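Local coordinates for imelysin-like protein (Psychrobacter arcticus, PDB 3PF0), which is of unknown function but belongs to the imelysin-like (peptidase M75) family and has been named a putative metalloendopeptidase, at residues A[239-244]-A[335-340]; A[144-149]-A[156-161]; A[65-70]-A[113-118]; A[100-105]-A[263-268]. All blocks are in the same frame, centred on the assembly; numbering follows the deposited sequence.

Interaction 1 of 4, residues A[239-244]-A[335-340]; sequences ETMKSN and DHLTNI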
loop_
_atom_site.group_PDB
_atom_site.type_symbol
_atom_site.label_atom_id
_atom_site.label_comp_id
_atom_site.label_asym_id
_atom_site.label_seq_id
_atom_site.Cartn_x
_atom_site.Cartn_y
_atom_site.Cartn_z
ATOM N N GLU A 239 -7.129 7.044 6.128
ATOM C CA GLU A 239 -8.003 8.098 5.606
ATOM C C GLU A 239 -8.234 7.918 4.098
ATOM O O GLU A 239 -9.387 7.923 3.674
ATOM C CB GLU A 239 -7.458 9.498 5.925
ATOM C CG GLU A 239 -8.373 10.273 6.862
ATOM C CD GLU A 239 -7.801 11.481 7.582
ATOM O OE1 GLU A 239 -6.702 11.953 7.207
ATOM O OE2 GLU A 239 -8.468 11.966 8.524
ATOM N N THR A 240 -7.153 7.711 3.298
ATOM C CA THR A 240 -7.263 7.506 1.846
ATOM C C THR A 240 -7.945 6.164 1.551
ATOM O O THR A 240 -8.625 6.043 0.541
ATOM C CB THR A 240 -5.900 7.612 1.132
ATOM O OG1 THR A 240 -5.013 6.605 1.622
ATOM C CG2 THR A 240 -5.270 9.001 1.251
HETATM N N MSE A 241 -7.783 5.175 2.439
HETATM C CA MSE A 241 -8.423 3.875 2.315
HETATM C C MSE A 241 -9.948 4.000 2.490
HETATM O O MSE A 241 -10.682 3.533 1.622
HETATM C CB MSE A 241 -7.822 2.896 3.327
HETATM C CG MSE A 241 -8.618 1.630 3.529
HETATM SE SE MSE A 241 -7.486 0.246 4.284
HETATM C CE MSE A 241 -7.082 1.005 6.045
ATOM N N LYS A 242 -10.432 4.613 3.586
ATOM C CA LYS A 242 -11.879 4.725 3.791
ATOM C C LYS A 242 -12.559 5.642 2.736
ATOM O O LYS A 242 -13.691 5.363 2.344
ATOM C CB LYS A 242 -12.233 5.173 5.228
ATOM C CG LYS A 242 -11.873 6.606 5.615
ATOM C CD LYS A 242 -12.296 6.888 7.054
ATOM C CE LYS A 242 -12.334 8.355 7.400
ATOM N NZ LYS A 242 -13.472 9.043 6.743
ATOM N N SER A 243 -11.865 6.699 2.269
ATOM C CA SER A 243 -12.404 7.648 1.291
ATOM C C SER A 243 -12.292 7.150 -0.150
ATOM O O SER A 243 -13.321 6.936 -0.786
ATOM C CB SER A 243 -11.708 8.999 1.408
ATOM O OG SER A 243 -11.956 9.584 2.674
ATOM N N ASN A 244 -11.050 6.974 -0.663
ATOM C CA ASN A 244 -10.790 6.609 -2.056
ATOM C C ASN A 244 -11.066 5.159 -2.365
ATOM O O ASN A 244 -11.479 4.877 -3.485
ATOM C CB ASN A 244 -9.348 6.956 -2.477
ATOM C CG ASN A 244 -9.008 8.422 -2.366
ATOM O OD1 ASN A 244 -9.881 9.307 -2.411
ATOM N ND2 ASN A 244 -7.725 8.715 -2.237
ATOM N N ASP A 335 -17.720 2.678 8.634
ATOM C CA ASP A 335 -17.928 3.162 10.005
ATOM C C ASP A 335 -16.788 2.711 10.939
ATOM O O ASP A 335 -16.305 3.524 11.731
ATOM C CB ASP A 335 -19.293 2.703 10.538
ATOM C CG ASP A 335 -20.492 3.457 9.967
ATOM O OD1 ASP A 335 -20.284 4.490 9.283
ATOM O OD2 ASP A 335 -21.643 3.035 10.234
ATOM N N HIS A 336 -16.324 1.444 10.799
ATOM C CA HIS A 336 -15.210 0.896 11.572
ATOM C C HIS A 336 -13.914 1.648 11.234
ATOM O O HIS A 336 -13.146 1.966 12.144
ATOM C CB HIS A 336 -15.042 -0.614 11.307
ATOM C CG HIS A 336 -15.870 -1.486 12.199
ATOM N ND1 HIS A 336 -17.215 -1.700 11.954
ATOM C CD2 HIS A 336 -15.513 -2.175 13.305
ATOM C CE1 HIS A 336 -17.634 -2.502 12.920
ATOM N NE2 HIS A 336 -16.642 -2.821 13.752
ATOM N N LEU A 337 -13.692 1.953 9.931
ATOM C CA LEU A 337 -12.498 2.676 9.456
ATOM C C LEU A 337 -12.505 4.132 9.934
ATOM O O LEU A 337 -11.444 4.677 10.259
ATOM C CB LEU A 337 -12.368 2.623 7.918
ATOM C CG LEU A 337 -12.006 1.268 7.303
ATOM C CD1 LEU A 337 -12.151 1.297 5.796
ATOM C CD2 LEU A 337 -10.596 0.802 7.716
ATOM N N THR A 338 -13.705 4.737 10.000
ATOM C CA THR A 338 -13.935 6.106 10.467
ATOM C C THR A 338 -13.629 6.169 11.983
ATOM O O THR A 338 -13.054 7.162 12.452
ATOM C CB THR A 338 -15.365 6.548 10.102
ATOM O OG1 THR A 338 -15.484 6.519 8.678
ATOM C CG2 THR A 338 -15.707 7.952 10.600
ATOM N N ASN A 339 -13.978 5.100 12.729
ATOM C CA ASN A 339 -13.693 5.019 14.160
ATOM C C ASN A 339 -12.164 4.908 14.412
ATOM O O ASN A 339 -11.681 5.458 15.399
ATOM C CB ASN A 339 -14.444 3.858 14.812
ATOM C CG ASN A 339 -14.225 3.769 16.302
ATOM O OD1 ASN A 339 -14.437 4.736 17.042
ATOM N ND2 ASN A 339 -13.749 2.621 16.769
ATOM N N ILE A 340 -11.412 4.243 13.512
ATOM C CA ILE A 340 -9.951 4.121 13.625
ATOM C C ILE A 340 -9.304 5.509 13.386
ATOM O O ILE A 340 -8.431 5.900 14.157
ATOM C CB ILE A 340 -9.361 3.009 12.701
ATOM C CG1 ILE A 340 -9.779 1.606 13.199
ATOM C CG2 ILE A 340 -7.825 3.118 12.594
ATOM C CD1 ILE A 340 -9.491 0.450 12.258
#

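Interaction 2 of 4, residues A[144-149]-A[156-161]; sequences ADLITA and EQLANE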
loop_
_atom_site.group_PDB
_atom_site.type_symbol
_atom_site.label_atom_id
_atom_site.label_comp_id
_atom_site.label_asym_id
_atom_site.label_seq_id
_atom_site.Cartn_x
_atom_site.Cartn_y
_atom_site.Cartn_z
ATOM N N ALA A 144 -3.698 -1.898 -23.376
ATOM C CA ALA A 144 -3.934 -2.591 -24.647
ATOM C C ALA A 144 -3.345 -1.823 -25.846
ATOM O O ALA A 144 -2.678 -2.440 -26.687
ATOM C CB ALA A 144 -5.424 -2.834 -24.849
ATOM N N ASP A 145 -3.536 -0.474 -25.894
ATOM C CA ASP A 145 -2.979 0.374 -26.954
ATOM C C ASP A 145 -1.470 0.250 -26.994
ATOM O O ASP A 145 -0.903 0.135 -28.081
ATOM C CB ASP A 145 -3.346 1.862 -26.761
ATOM C CG ASP A 145 -4.791 2.270 -26.986
ATOM O OD1 ASP A 145 -5.497 1.577 -27.763
ATOM O OD2 ASP A 145 -5.203 3.318 -26.429
ATOM N N LEU A 146 -0.820 0.266 -25.805
ATOM C CA LEU A 146 0.631 0.180 -25.670
ATOM C C LEU A 146 1.165 -1.170 -26.176
ATOM O O LEU A 146 2.178 -1.180 -26.871
ATOM C CB LEU A 146 1.062 0.427 -24.206
ATOM C CG LEU A 146 2.571 0.483 -23.938
ATOM C CD1 LEU A 146 3.153 1.813 -24.320
ATOM C CD2 LEU A 146 2.881 0.189 -22.505
ATOM N N ILE A 147 0.482 -2.287 -25.854
ATOM C CA ILE A 147 0.892 -3.637 -26.259
ATOM C C ILE A 147 0.779 -3.777 -27.799
ATOM O O ILE A 147 1.696 -4.327 -28.416
ATOM C CB ILE A 147 0.099 -4.730 -25.476
ATOM C CG1 ILE A 147 0.402 -4.632 -23.961
ATOM C CG2 ILE A 147 0.386 -6.148 -26.011
ATOM C CD1 ILE A 147 -0.502 -5.398 -23.042
ATOM N N THR A 148 -0.307 -3.243 -28.412
ATOM C CA THR A 148 -0.507 -3.268 -29.865
ATOM C C THR A 148 0.618 -2.473 -30.546
ATOM O O THR A 148 1.171 -2.925 -31.551
ATOM C CB THR A 148 -1.908 -2.721 -30.231
ATOM O OG1 THR A 148 -2.911 -3.513 -29.600
ATOM C CG2 THR A 148 -2.171 -2.705 -31.728
ATOM N N ALA A 149 0.963 -1.302 -29.979
ATOM C CA ALA A 149 1.994 -0.417 -30.510
ATOM C C ALA A 149 3.409 -0.976 -30.292
ATOM O O ALA A 149 4.282 -0.743 -31.130
ATOM C CB ALA A 149 1.872 0.962 -29.880
ATOM N N GLU A 156 13.004 -0.807 -20.023
ATOM C CA GLU A 156 13.591 0.538 -20.099
ATOM C C GLU A 156 12.709 1.490 -20.897
ATOM O O GLU A 156 12.638 2.670 -20.570
ATOM C CB GLU A 156 15.010 0.490 -20.697
ATOM C CG GLU A 156 15.994 -0.379 -19.920
ATOM C CD GLU A 156 15.875 -1.886 -20.097
ATOM O OE1 GLU A 156 15.268 -2.332 -21.098
ATOM O OE2 GLU A 156 16.360 -2.622 -19.208
ATOM N N GLN A 157 12.001 0.970 -21.901
ATOM C CA GLN A 157 11.102 1.757 -22.748
ATOM C C GLN A 157 9.913 2.325 -21.978
ATOM O O GLN A 157 9.441 3.400 -22.327
ATOM C CB GLN A 157 10.597 0.911 -23.913
ATOM C CG GLN A 157 11.567 0.878 -25.090
ATOM C CD GLN A 157 10.997 0.118 -26.258
ATOM O OE1 GLN A 157 10.338 -0.915 -26.111
ATOM N NE2 GLN A 157 11.246 0.618 -27.449
ATOM N N LEU A 158 9.455 1.627 -20.924
ATOM C CA LEU A 158 8.330 2.043 -20.075
ATOM C C LEU A 158 8.600 3.327 -19.282
ATOM O O LEU A 158 7.640 4.032 -18.947
ATOM C CB LEU A 158 7.955 0.929 -19.115
ATOM C CG LEU A 158 7.181 -0.223 -19.735
ATOM C CD1 LEU A 158 7.135 -1.377 -18.802
ATOM C CD2 LEU A 158 5.754 0.193 -20.103
ATOM N N ALA A 159 9.900 3.658 -19.028
ATOM C CA ALA A 159 10.334 4.871 -18.326
ATOM C C ALA A 159 9.849 6.136 -19.038
ATOM O O ALA A 159 9.597 7.150 -18.370
ATOM C CB ALA A 159 11.856 4.898 -18.210
ATOM N N ASN A 160 9.728 6.074 -20.390
ATOM C CA ASN A 160 9.263 7.207 -21.186
ATOM C C ASN A 160 7.757 7.088 -21.479
ATOM O O ASN A 160 7.169 7.998 -22.077
ATOM C CB ASN A 160 10.079 7.350 -22.477
ATOM C CG ASN A 160 10.022 8.735 -23.075
ATOM O OD1 ASN A 160 10.260 9.748 -22.403
ATOM N ND2 ASN A 160 9.691 8.809 -24.354
ATOM N N GLU A 161 7.122 5.989 -21.031
ATOM C CA GLU A 161 5.675 5.819 -21.200
ATOM C C GLU A 161 4.985 6.333 -19.926
ATOM O O GLU A 161 5.625 6.406 -18.869
ATOM C CB GLU A 161 5.281 4.353 -21.506
ATOM C CG GLU A 161 5.878 3.793 -22.788
ATOM C CD GLU A 161 5.506 4.485 -24.087
ATOM O OE1 GLU A 161 4.354 4.962 -24.207
ATOM O OE2 GLU A 161 6.360 4.520 -25.002
#

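Interaction 3 of 4, residues A[65-70]-A[113-118]; sequences PAYADA and EMVNFG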
loop_
_atom_site.group_PDB
_atom_site.type_symbol
_atom_site.label_atom_id
_atom_site.label_comp_id
_atom_site.label_asym_id
_atom_site.label_seq_id
_atom_site.Cartn_x
_atom_site.Cartn_y
_atom_site.Cartn_z
ATOM N N PRO A 65 11.924 -3.185 5.434
ATOM C CA PRO A 65 11.424 -4.534 5.092
ATOM C C PRO A 65 10.214 -4.534 4.157
ATOM O O PRO A 65 10.142 -5.411 3.295
ATOM C CB PRO A 65 11.057 -5.133 6.458
ATOM C CG PRO A 65 11.935 -4.422 7.410
ATOM C CD PRO A 65 11.942 -3.005 6.902
ATOM N N ALA A 66 9.291 -3.550 4.293
ATOM C CA ALA A 66 8.112 -3.458 3.429
ATOM C C ALA A 66 8.524 -3.197 1.989
ATOM O O ALA A 66 8.008 -3.852 1.085
ATOM C CB ALA A 66 7.174 -2.372 3.911
ATOM N N TYR A 67 9.480 -2.281 1.775
ATOM C CA TYR A 67 9.962 -1.991 0.432
ATOM C C TYR A 67 10.763 -3.175 -0.119
ATOM O O TYR A 67 10.602 -3.511 -1.294
ATOM C CB TYR A 67 10.793 -0.691 0.402
ATOM C CG TYR A 67 9.958 0.570 0.511
ATOM C CD1 TYR A 67 8.907 0.814 -0.373
ATOM C CD2 TYR A 67 10.265 1.553 1.449
ATOM C CE1 TYR A 67 8.132 1.971 -0.274
ATOM C CE2 TYR A 67 9.505 2.719 1.548
ATOM C CZ TYR A 67 8.441 2.926 0.683
ATOM O OH TYR A 67 7.717 4.095 0.749
ATOM N N ALA A 68 11.581 -3.829 0.727
ATOM C CA ALA A 68 12.381 -4.995 0.331
ATOM C C ALA A 68 11.469 -6.149 -0.105
ATOM O O ALA A 68 11.741 -6.787 -1.123
ATOM C CB ALA A 68 13.295 -5.436 1.474
ATOM N N ASP A 69 10.357 -6.366 0.632
ATOM C CA ASP A 69 9.382 -7.397 0.323
ATOM C C ASP A 69 8.658 -7.104 -0.986
ATOM O O ASP A 69 8.545 -8.010 -1.802
ATOM C CB ASP A 69 8.368 -7.594 1.456
ATOM C CG ASP A 69 7.488 -8.809 1.225
ATOM O OD1 ASP A 69 8.038 -9.887 0.886
ATOM O OD2 ASP A 69 6.250 -8.682 1.361
ATOM N N ALA A 70 8.215 -5.849 -1.215
ATOM C CA ALA A 70 7.571 -5.483 -2.476
ATOM C C ALA A 70 8.534 -5.730 -3.673
ATOM O O ALA A 70 8.099 -6.242 -4.713
ATOM C CB ALA A 70 7.103 -4.029 -2.440
ATOM N N GLU A 113 2.660 1.117 1.378
ATOM C CA GLU A 113 1.938 2.389 1.231
ATOM C C GLU A 113 1.667 3.080 2.594
ATOM O O GLU A 113 1.153 4.201 2.614
ATOM C CB GLU A 113 0.630 2.183 0.462
ATOM C CG GLU A 113 0.847 2.195 -1.041
ATOM C CD GLU A 113 -0.388 1.998 -1.895
ATOM O OE1 GLU A 113 -1.379 1.427 -1.392
ATOM O OE2 GLU A 113 -0.344 2.364 -3.089
HETATM N N MSE A 114 2.060 2.440 3.716
HETATM C CA MSE A 114 1.972 3.016 5.066
HETATM C C MSE A 114 2.840 4.295 5.137
HETATM O O MSE A 114 2.618 5.130 6.003
HETATM C CB MSE A 114 2.413 1.986 6.132
HETATM C CG MSE A 114 3.917 1.709 6.129
HETATM SE SE MSE A 114 4.528 0.480 7.502
HETATM C CE MSE A 114 5.234 -0.882 6.369
ATOM N N VAL A 115 3.847 4.402 4.236
ATOM C CA VAL A 115 4.758 5.537 4.050
ATOM C C VAL A 115 4.254 6.301 2.810
ATOM O O VAL A 115 4.148 5.715 1.732
ATOM C CB VAL A 115 6.242 5.067 3.926
ATOM C CG1 VAL A 115 7.177 6.215 3.555
ATOM C CG2 VAL A 115 6.709 4.402 5.212
ATOM N N ASN A 116 3.884 7.576 2.979
ATOM C CA ASN A 116 3.359 8.412 1.890
ATOM C C ASN A 116 4.330 9.572 1.570
ATOM O O ASN A 116 3.950 10.547 0.922
ATOM C CB ASN A 116 1.962 8.950 2.268
ATOM C CG ASN A 116 1.967 9.980 3.378
ATOM O OD1 ASN A 116 2.931 10.105 4.152
ATOM N ND2 ASN A 116 0.909 10.783 3.447
ATOM N N PHE A 117 5.584 9.449 2.011
ATOM C CA PHE A 117 6.597 10.480 1.824
ATOM C C PHE A 117 7.926 9.861 1.434
ATOM O O PHE A 117 8.080 8.644 1.488
ATOM C CB PHE A 117 6.739 11.298 3.130
ATOM C CG PHE A 117 7.163 10.492 4.338
ATOM C CD1 PHE A 117 6.224 9.798 5.098
ATOM C CD2 PHE A 117 8.497 10.456 4.739
ATOM C CE1 PHE A 117 6.620 9.043 6.208
ATOM C CE2 PHE A 117 8.890 9.705 5.852
ATOM C CZ PHE A 117 7.949 9.013 6.585
ATOM N N GLY A 118 8.877 10.708 1.064
ATOM C CA GLY A 118 10.232 10.290 0.738
ATOM C C GLY A 118 10.469 9.669 -0.624
ATOM O O GLY A 118 9.850 10.068 -1.609
HETATM O O HOH W 1 9.232 6.332 0.646
HETATM O O HOH W 2 5.294 3.976 -0.089
#

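Interaction 4 of 4, residues A[100-105]-A[263-268]; sequences DQWLVL and ATAGQS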
loop_
_atom_site.group_PDB
_atom_site.type_symbol
_atom_site.label_atom_id
_atom_site.label_comp_id
_atom_site.label_asym_id
_atom_site.label_seq_id
_atom_site.Cartn_x
_atom_site.Cartn_y
_atom_site.Cartn_z
ATOM N N ASP A 100 -1.787 -15.226 -9.231
ATOM C CA ASP A 100 -1.616 -15.422 -7.794
ATOM C C ASP A 100 -0.435 -14.619 -7.270
ATOM O O ASP A 100 -0.564 -13.981 -6.232
ATOM C CB ASP A 100 -1.428 -16.915 -7.466
ATOM C CG ASP A 100 -2.665 -17.765 -7.689
ATOM O OD1 ASP A 100 -3.751 -17.188 -7.938
ATOM O OD2 ASP A 100 -2.542 -19.007 -7.648
ATOM N N GLN A 101 0.703 -14.639 -7.995
ATOM C CA GLN A 101 1.911 -13.906 -7.625
ATOM C C GLN A 101 1.680 -12.384 -7.770
ATOM O O GLN A 101 2.216 -11.616 -6.968
ATOM C CB GLN A 101 3.127 -14.382 -8.441
ATOM C CG GLN A 101 4.488 -13.810 -8.002
ATOM C CD GLN A 101 4.722 -13.772 -6.501
ATOM O OE1 GLN A 101 4.332 -14.668 -5.747
ATOM N NE2 GLN A 101 5.379 -12.733 -6.034
ATOM N N TRP A 102 0.851 -11.950 -8.730
ATOM C CA TRP A 102 0.532 -10.519 -8.853
ATOM C C TRP A 102 -0.132 -10.044 -7.548
ATOM O O TRP A 102 0.235 -8.987 -7.045
ATOM C CB TRP A 102 -0.357 -10.218 -10.080
ATOM C CG TRP A 102 -0.890 -8.809 -10.080
ATOM C CD1 TRP A 102 -0.245 -7.689 -10.524
ATOM C CD2 TRP A 102 -2.086 -8.349 -9.424
ATOM N NE1 TRP A 102 -0.997 -6.566 -10.243
ATOM C CE2 TRP A 102 -2.116 -6.942 -9.543
ATOM C CE3 TRP A 102 -3.146 -8.994 -8.758
ATOM C CZ2 TRP A 102 -3.160 -6.172 -9.018
ATOM C CZ3 TRP A 102 -4.171 -8.228 -8.232
ATOM C CH2 TRP A 102 -4.194 -6.839 -8.399
ATOM N N LEU A 103 -1.098 -10.845 -6.994
ATOM C CA LEU A 103 -1.819 -10.508 -5.760
ATOM C C LEU A 103 -0.859 -10.399 -4.567
ATOM O O LEU A 103 -1.013 -9.468 -3.775
ATOM C CB LEU A 103 -2.944 -11.526 -5.463
ATOM C CG LEU A 103 -3.842 -11.278 -4.218
ATOM C CD1 LEU A 103 -4.400 -9.842 -4.180
ATOM C CD2 LEU A 103 -4.969 -12.303 -4.142
ATOM N N VAL A 104 0.113 -11.346 -4.439
ATOM C CA VAL A 104 1.144 -11.346 -3.381
ATOM C C VAL A 104 1.902 -10.001 -3.452
ATOM O O VAL A 104 2.082 -9.337 -2.426
ATOM C CB VAL A 104 2.099 -12.580 -3.487
ATOM C CG1 VAL A 104 3.249 -12.503 -2.476
ATOM C CG2 VAL A 104 1.339 -13.906 -3.338
ATOM N N LEU A 105 2.293 -9.587 -4.673
ATOM C CA LEU A 105 2.966 -8.318 -4.940
ATOM C C LEU A 105 2.060 -7.113 -4.624
ATOM O O LEU A 105 2.544 -6.138 -4.042
ATOM C CB LEU A 105 3.466 -8.257 -6.404
ATOM C CG LEU A 105 3.844 -6.871 -6.970
ATOM C CD1 LEU A 105 5.053 -6.261 -6.234
ATOM C CD2 LEU A 105 4.082 -6.947 -8.439
ATOM N N ALA A 263 -9.839 -4.100 -8.529
ATOM C CA ALA A 263 -11.197 -4.220 -9.056
ATOM C C ALA A 263 -11.301 -5.251 -10.183
ATOM O O ALA A 263 -12.279 -5.998 -10.218
ATOM C CB ALA A 263 -11.695 -2.868 -9.552
ATOM N N THR A 264 -10.323 -5.272 -11.114
ATOM C CA THR A 264 -10.327 -6.190 -12.260
ATOM C C THR A 264 -10.075 -7.627 -11.778
ATOM O O THR A 264 -10.753 -8.547 -12.232
ATOM C CB THR A 264 -9.299 -5.729 -13.301
ATOM O OG1 THR A 264 -9.594 -4.380 -13.669
ATOM C CG2 THR A 264 -9.311 -6.591 -14.542
ATOM N N ALA A 265 -9.125 -7.801 -10.839
ATOM C CA ALA A 265 -8.776 -9.094 -10.244
ATOM C C ALA A 265 -9.883 -9.599 -9.306
ATOM O O ALA A 265 -9.997 -10.805 -9.077
ATOM C CB ALA A 265 -7.465 -8.970 -9.475
ATOM N N GLY A 266 -10.671 -8.668 -8.768
ATOM C CA GLY A 266 -11.737 -8.959 -7.816
ATOM C C GLY A 266 -11.156 -9.391 -6.487
ATOM O O GLY A 266 -11.679 -10.302 -5.838
ATOM N N GLN A 267 -10.044 -8.747 -6.085
ATOM C CA GLN A 267 -9.353 -9.089 -4.843
ATOM C C GLN A 267 -9.234 -7.873 -3.899
ATOM O O GLN A 267 -8.201 -7.704 -3.255
ATOM C CB GLN A 267 -7.965 -9.687 -5.169
ATOM C CG GLN A 267 -8.008 -11.033 -5.922
ATOM C CD GLN A 267 -8.566 -12.183 -5.100
ATOM O OE1 GLN A 267 -8.627 -12.141 -3.862
ATOM N NE2 GLN A 267 -8.988 -13.250 -5.777
ATOM N N SER A 268 -10.299 -7.053 -3.785
ATOM C CA SER A 268 -10.260 -5.865 -2.918
ATOM C C SER A 268 -10.116 -6.211 -1.441
ATOM O O SER A 268 -9.428 -5.478 -0.741
ATOM C CB SER A 268 -11.470 -4.956 -3.121
ATOM O OG SER A 268 -12.676 -5.674 -3.312
#

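Interaction 1 of 4, residues A[239-244]-A[335-340]
K242 and L337 mark the closest backbone approach of segments 239-244 and 335-340, with 6.1 Å between their CA atoms. Both segments are helical. Their axes come within 9.6 Å and run nearly antiparallel, at 152°. Segment 239-244 carries a wider pi-type turn at 241-244. K242 and L337 point their CB atoms at each other, and these meet at 3.7 Å. The methyl CD1 of L337 also rests against CB of K242. The K242 chain starts from the crowded position between backbone N and carbonyl carbon (chi1 69°). It stays extended until it bends at chi4. This course takes it across T338 at about a right angle, with K242 CD 3.6 Å from T338 OG1. That hydroxyl is bonded to Y334 O, so its meeting with the lysine is packing only. K242 NZ has a weak hydrogen bond to Y334 OH. On the buried side, selenomethionine M241 crosses L337 at about a right angle. Its terminal CE touches L337 CD2 at 3.9 Å. A serine in place of K242 would probably leave T338 without its apolar cover and Y334 OH without its weak bond to the amine. Helix 268-283 closes the buried side of this pair: I272 packs on M241 and L276 on L337. Helix 298-316 packs on H336 and I340 of helix 327-351 in this all-helical bundle.

Interaction 2 of 4, residues A[144-149]-A[156-161]
L158 O is gripped by two donors. E161 N reaches it at 2.9 Å, and Q166 NE2 gives it a second hydrogen bond. The first of these bonds closes a type I beta turn over L158 to E161. A159 and N160 hold the two middle positions of the turn. It belongs to the loop that runs from helix 138-149 to helix 167-176 in this all-helical protein. No hydrogen bond joins the turn to segment 144-149. The link is made by one leucine, L146, which points from the last turns of helix 138-149 toward the loop. Its CG stands opposite the backbone N (chi1 -175°), and the two methyls part to serve different partners. CD1 takes E161. It lies above the plane of the carboxylate, 3.4 Å from E161 OE1, and also touches E161 CG. The glutamate chain bends at chi2 (-61°), which folds its carboxylate over the methyl. E161 is partly exposed. The two leucines are buried. L158 packs on S191 and A195 of helix 183-214, while L146 rests on Y188 of the same helix. L153 and V165 of the loop add further apolar cover to L146. The loop is thus folded back against its own helix. The two leucines meet through one methyl each, L146 CD2 to L158 CD2 at 3.7 Å.

Interaction 3 of 4, residues A[65-70]-A[113-118]
Y67 and V115 approach at about a right angle, with the phenol end of the tyrosine leading. Y67 OH lies 3.6 Å from V115 CG1 and about as near to V115 CB. Two waters join in. One accepts from Y67 OH at 2.6 Å and donates to V115 O at 2.8 Å. The other donates both to Y67 OH and to F117 O, 2.7 Å from each. The hydroxyl therefore gives one bond and takes one, which fixes its proton toward the first water. V115 CG1 turns its far side to F117 and lies 3.9 Å above one face of that ring, toward the rim. Beside the tyrosine, selenomethionine M114 starts out between its own backbone N and carbonyl carbon (chi1 71°) and bends at chi3. This brings M114 CE to A66 CB at 3.5 Å, which is tight for two carbons. W207 of helix 183-214 meets the Y67 ring, and S233 of helix 225-250 bonds M114 O and N116 N. The contact is buried and water-bridged, and joins the irregular connection between helices 92-112 and 125-129 to helix 48-84 in the imelysin-like, all-helical fold.

Interaction 4 of 4, residues A[100-105]-A[263-268]
W102 and L103 are neighbours on helix 92-112, and each takes one residue of segment 263-268. W102 meets A265, and L103 meets Q267. The tryptophan sets CG opposite its backbone N (chi1 170°), and chi2 of 83° turns the indole across that bond. The six-membered ring is thereby carried out to the loop. Its CZ3 atom touches A265 CB at 3.6 Å, and CH2 is a little farther off. At the other end of the indole, W102 NE1 is hydrogen-bonded to I168 O, which holds the ring against turning. The L103 side chain meets that of Q267 at about a right angle. Its two methyls lie side by side along the glutamine stem. L103 CD1 lies 3.7 Å from Q267 CB, and L103 CD2 lies 3.7 Å from Q267 CG. The glutamine bends at chi2 (-67°). Its amide folds back and Q267 OE1 comes to 3.7 Å from L103 CD2. Q267 is also the N-cap residue of helix 268-283, and L103 reaches A270 and I271 in that helix. Cutting L103 back to alanine is likely to open a gap beside the Q267 stem and leave the glutamine freer to swing. A265 N is hydrogen-bonded to E172 of helix 167-176, which also touches W102. No hydrogen bond crosses between the two segments. The contact implies fit by shape and van der Waals touch, while W102 NE1 and A265 N find their hydrogen-bond partners in other parts of the chain.

From the N terminus, interaction 3 opens first. It joins helix 48-84 to the connection after helix 92-112. Before it closes at 113-118, interaction 4 opens at 100-105, so the two cross. They also touch, where A70 O meets L105 CD1. Interaction 2 then closes a short loop, 144-149 to 156-161, nested inside the long one of interaction 4. Interaction 1 opens at 239-244, before interaction 4 closes at 263-268, and so crosses it. It ends at 335-340 and pairs helices 225-250 and 327-351. Interactions 1 and 2 lie on opposite sides of the chain's centre, 35 Å apart between centres. Through interaction 4, helix 92-112 is tied to the approach to helix 268-283.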